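Local structure of RNA-binding protein RO60 (Deinococcus radiodurans, 2NVO) at residues V72-L75 against V76-A80; A130-G133 against T134-L137. The protein binds several small RNAs that accumulate during recovery from ultraviolet irradiation and contributes to the resistance of the bacterium to that irradiation. All coordinates share one frame; numbering follows the deposited sequence.

Contact 1 (V72-L75 against V76-A80)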
loop_
_atom_site.group_PDB
_atom_site.type_symbol
_atom_site.label_atom_id
_atom_site.label_comp_id
_atom_site.label_asym_id
_atom_site.label_seq_id
_atom_site.Cartn_x
_atom_site.Cartn_y
_atom_site.Cartn_z
ATOM N N VAL A 72 6.250 -18.912 13.441
ATOM C CA VAL A 72 5.504 -19.175 12.222
ATOM C C VAL A 72 5.737 -20.594 11.684
ATOM O O VAL A 72 4.796 -21.278 11.277
ATOM C CB VAL A 72 5.822 -18.125 11.137
ATOM C CG1 VAL A 72 5.150 -18.480 9.828
ATOM C CG2 VAL A 72 5.395 -16.745 11.611
ATOM N N ARG A 73 6.989 -21.032 11.669
ATOM C CA ARG A 73 7.297 -22.380 11.193
ATOM C C ARG A 73 6.695 -23.421 12.130
ATOM O O ARG A 73 6.000 -24.341 11.699
ATOM C CB ARG A 73 8.805 -22.579 11.085
ATOM C CG ARG A 73 9.433 -21.822 9.933
ATOM C CD ARG A 73 10.934 -21.969 9.934
ATOM N NE ARG A 73 11.552 -21.169 10.982
ATOM C CZ ARG A 73 12.059 -19.956 10.782
ATOM N NH1 ARG A 73 12.024 -19.414 9.568
ATOM N NH2 ARG A 73 12.597 -19.283 11.791
ATOM N N GLU A 74 6.970 -23.247 13.417
ATOM C CA GLU A 74 6.452 -24.112 14.471
ATOM C C GLU A 74 4.938 -24.262 14.394
ATOM O O GLU A 74 4.401 -25.341 14.622
ATOM C CB GLU A 74 6.857 -23.548 15.832
ATOM C CG GLU A 74 5.849 -23.780 16.952
ATOM C CD GLU A 74 5.818 -22.615 17.937
ATOM O OE1 GLU A 74 5.094 -21.629 17.671
ATOM O OE2 GLU A 74 6.520 -22.685 18.973
ATOM N N LEU A 75 4.252 -23.177 14.063
ATOM C CA LEU A 75 2.805 -23.215 13.962
ATOM C C LEU A 75 2.355 -24.009 12.751
ATOM O O LEU A 75 1.344 -24.700 12.799
ATOM C CB LEU A 75 2.224 -21.807 13.892
ATOM C CG LEU A 75 0.736 -21.789 13.545
ATOM C CD1 LEU A 75 -0.077 -22.422 14.675
ATOM C CD2 LEU A 75 0.266 -20.370 13.273
ATOM N N VAL A 76 3.098 -23.896 11.656
ATOM C CA VAL A 76 2.748 -24.607 10.436
ATOM C C VAL A 76 2.877 -26.112 10.632
ATOM O O VAL A 76 2.094 -26.884 10.083
ATOM C CB VAL A 76 3.613 -24.159 9.244
ATOM C CG1 VAL A 76 3.469 -25.136 8.084
ATOM C CG2 VAL A 76 3.221 -22.752 8.812
ATOM N N GLN A 77 3.862 -26.525 11.421
ATOM C CA GLN A 77 4.030 -27.936 11.746
ATOM C C GLN A 77 2.930 -28.400 12.689
ATOM O O GLN A 77 2.270 -29.412 12.444
ATOM C CB GLN A 77 5.394 -28.181 12.390
ATOM C CG GLN A 77 6.553 -27.956 11.455
ATOM C CD GLN A 77 6.451 -28.806 10.203
ATOM O OE1 GLN A 77 6.394 -30.036 10.274
ATOM N NE2 GLN A 77 6.433 -28.153 9.046
ATOM N N ARG A 78 2.733 -27.631 13.756
ATOM C CA ARG A 78 1.784 -27.959 14.812
ATOM C C ARG A 78 0.344 -28.037 14.307
ATOM O O ARG A 78 -0.361 -29.010 14.575
ATOM C CB ARG A 78 1.891 -26.938 15.945
ATOM C CG ARG A 78 1.492 -27.485 17.302
ATOM C CD ARG A 78 1.398 -26.385 18.343
ATOM N NE ARG A 78 2.356 -25.307 18.106
ATOM C CZ ARG A 78 2.011 -24.045 17.884
ATOM N NH1 ARG A 78 2.942 -23.127 17.673
ATOM N NH2 ARG A 78 0.731 -23.696 17.877
ATOM N N ASP A 79 -0.088 -27.015 13.573
ATOM C CA ASP A 79 -1.459 -26.953 13.065
ATOM C C ASP A 79 -1.531 -26.225 11.716
ATOM O O ASP A 79 -1.990 -25.082 11.632
ATOM C CB ASP A 79 -2.377 -26.285 14.097
ATOM C CG ASP A 79 -3.855 -26.354 13.716
ATOM O OD1 ASP A 79 -4.182 -26.753 12.574
ATOM O OD2 ASP A 79 -4.699 -25.997 14.569
ATOM N N ALA A 80 -1.083 -26.904 10.665
ATOM C CA ALA A 80 -1.110 -26.352 9.315
ATOM C C ALA A 80 -2.528 -25.997 8.869
ATOM O O ALA A 80 -2.725 -25.091 8.055
ATOM C CB ALA A 80 -0.473 -27.322 8.334
HETATM O O HOH W 1 7.209 -25.138 8.928
#

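Contact 2 (A130-G133 against T134-L137)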
loop_
_atom_site.group_PDB
_atom_site.type_symbol
_atom_site.label_atom_id
_atom_site.label_comp_id
_atom_site.label_asym_id
_atom_site.label_seq_id
_atom_site.Cartn_x
_atom_site.Cartn_y
_atom_site.Cartn_z
ATOM N N ALA A 130 -2.481 -16.393 -5.178
ATOM C CA ALA A 130 -1.577 -15.850 -6.182
ATOM C C ALA A 130 -2.360 -15.183 -7.307
ATOM O O ALA A 130 -2.365 -15.675 -8.433
ATOM C CB ALA A 130 -0.672 -16.952 -6.740
ATOM N N ARG A 131 -2.986 -14.046 -7.014
ATOM C CA ARG A 131 -3.897 -13.404 -7.971
ATOM C C ARG A 131 -3.234 -12.970 -9.265
ATOM O O ARG A 131 -3.784 -13.175 -10.351
ATOM C CB ARG A 131 -4.588 -12.186 -7.355
ATOM C CG ARG A 131 -5.300 -12.445 -6.058
ATOM C CD ARG A 131 -6.074 -11.203 -5.627
ATOM N NE ARG A 131 -5.431 -9.963 -6.074
ATOM C CZ ARG A 131 -4.628 -9.209 -5.327
ATOM N NH1 ARG A 131 -4.345 -9.559 -4.074
ATOM N NH2 ARG A 131 -4.102 -8.102 -5.838
ATOM N N THR A 132 -2.066 -12.343 -9.157
ATOM C CA THR A 132 -1.391 -11.867 -10.350
ATOM C C THR A 132 -0.211 -12.768 -10.678
ATOM O O THR A 132 0.243 -13.551 -9.832
ATOM C CB THR A 132 -0.873 -10.427 -10.176
ATOM O OG1 THR A 132 0.265 -10.439 -9.307
ATOM C CG2 THR A 132 -1.956 -9.534 -9.578
ATOM N N GLY A 133 0.272 -12.643 -11.908
ATOM C CA GLY A 133 1.433 -13.374 -12.378
ATOM C C GLY A 133 2.623 -13.185 -11.449
ATOM O O GLY A 133 3.300 -14.147 -11.096
ATOM N N THR A 134 2.861 -11.942 -11.034
ATOM C CA THR A 134 3.975 -11.633 -10.133
ATOM C C THR A 134 3.852 -12.391 -8.822
ATOM O O THR A 134 4.833 -12.921 -8.304
ATOM C CB THR A 134 4.039 -10.121 -9.804
ATOM O OG1 THR A 134 4.022 -9.371 -11.018
ATOM C CG2 THR A 134 5.303 -9.794 -9.023
ATOM N N MET A 135 2.641 -12.440 -8.279
ATOM C CA MET A 135 2.447 -13.108 -7.006
ATOM C C MET A 135 2.745 -14.603 -7.105
ATOM O O MET A 135 3.282 -15.186 -6.176
ATOM C CB MET A 135 1.047 -12.853 -6.463
ATOM C CG MET A 135 0.800 -11.402 -6.069
ATOM S SD MET A 135 -0.930 -11.149 -5.565
ATOM C CE MET A 135 -1.043 -12.236 -4.185
ATOM N N LEU A 136 2.417 -15.207 -8.242
ATOM C CA LEU A 136 2.744 -16.618 -8.465
ATOM C C LEU A 136 4.257 -16.839 -8.533
ATOM O O LEU A 136 4.767 -17.814 -7.998
ATOM C CB LEU A 136 2.115 -17.138 -9.751
ATOM C CG LEU A 136 2.591 -18.546 -10.127
ATOM C CD1 LEU A 136 2.130 -19.580 -9.086
ATOM C CD2 LEU A 136 2.155 -18.930 -11.535
ATOM N N LEU A 137 4.964 -15.935 -9.205
ATOM C CA LEU A 137 6.415 -16.079 -9.327
ATOM C C LEU A 137 7.079 -15.823 -7.983
ATOM O O LEU A 137 8.137 -16.377 -7.685
ATOM C CB LEU A 137 6.974 -15.153 -10.398
ATOM C CG LEU A 137 6.373 -15.449 -11.774
ATOM C CD1 LEU A 137 6.927 -14.500 -12.818
ATOM C CD2 LEU A 137 6.551 -16.931 -12.187
#

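Contact 1 (V72-L75 against V76-A80)
V76, Q77, R78 and D79 each send a backbone N-H to the carbonyl four residues earlier, from V76 N to V72 O at 3.1 Å through D79 N to L75 O at 2.8 Å, closing the final turn of helix 70-78. On the exposed side of the helix, the side chains of E74 and R78 run side by side and point the same way. Their salt bridge is single and short, E74 OE1 to R78 NH1 at 2.6 Å, with the carboxylate meeting the guanidinium at its edge and the two planes turned 69° apart. R78 bends at its third torsion (chi3 -32°), which lays NH2 3.5 Å from L75 CD1; NH2 also has a salt bridge to D40. Long, charged chains suit this side, since their stems reach outward together and bring opposite charges to meet. The buried side is aliphatic: V72 and L75 meet helix 40-50, and V72 and V76 meet helix 100-112. Q77 reaches T112 O through NE2, while a water joins NE2 to R73 O at 3.1 Å from each. D79 OD1 accepts from L82 N as the N-cap of helix 80-93. An i to i+4 Glu-Arg salt bridge, followed at once by that N-cap, marks a helix-to-helix junction of the TROVE domain.

Contact 2 (A130-G133 against T134-L137)
M135 folds back from the first turn of helix 133-143 over the loop that leads into it, and its side chain touches T132, R131 and A130 in succession. Its CB lies 3.5 Å from T132 O. With CG beside its own backbone N (chi1 -67°), the chain runs on past the threonine hydroxyl, CG coming 3.4 Å from T132 OG1. SD then sits over one face of the R131 guanidinium, 4.0 Å above the plane and offset toward its rim, and also lies 3.8 Å from R131 N. A bend at the last torsion (chi3 61°) turns CE back to the loop, 3.9 Å from R131 N and near A130 CA. An unbranched, flexible thioether suits this path across a polar backbone. T132 is the N-cap: its OG1 accepts from M135 N at 3.3 Å, while its carbonyl accepts from L136 N in the carbonyl plane. G133 O accepts from L137 N at 3.1 Å, continuing the helical bonds that T132 O begins, and A130 CB packs 4.1 Å from L136 CB. The threonine thus satisfies an N-H that has no preceding helical carbonyl, and a neutral, polarisable sulfur lies against a cationic group, a contact that is probably dispersive and weakly electrostatic.

Both contacts lie in the TROVE domain, the horseshoe of helical HEAT-like repeats, and both sit where one helix gives way to the next. Contact 1 ends helix 70-78 and leads directly into helix 80-93; contact 2 links helix 116-129 to helix 133-143. They follow one another in the chain without touching: their centres are 24 Å apart and their nearest atoms about 16 Å. Contact 1 is the more peripheral, its centre 28 Å from that of the chain against 17 Å for contact 2. Residues 131-137 fall in a region inferred from relatives to bind RNA, whereas both contacts lie away from the calcium site of S372, S374 and E467.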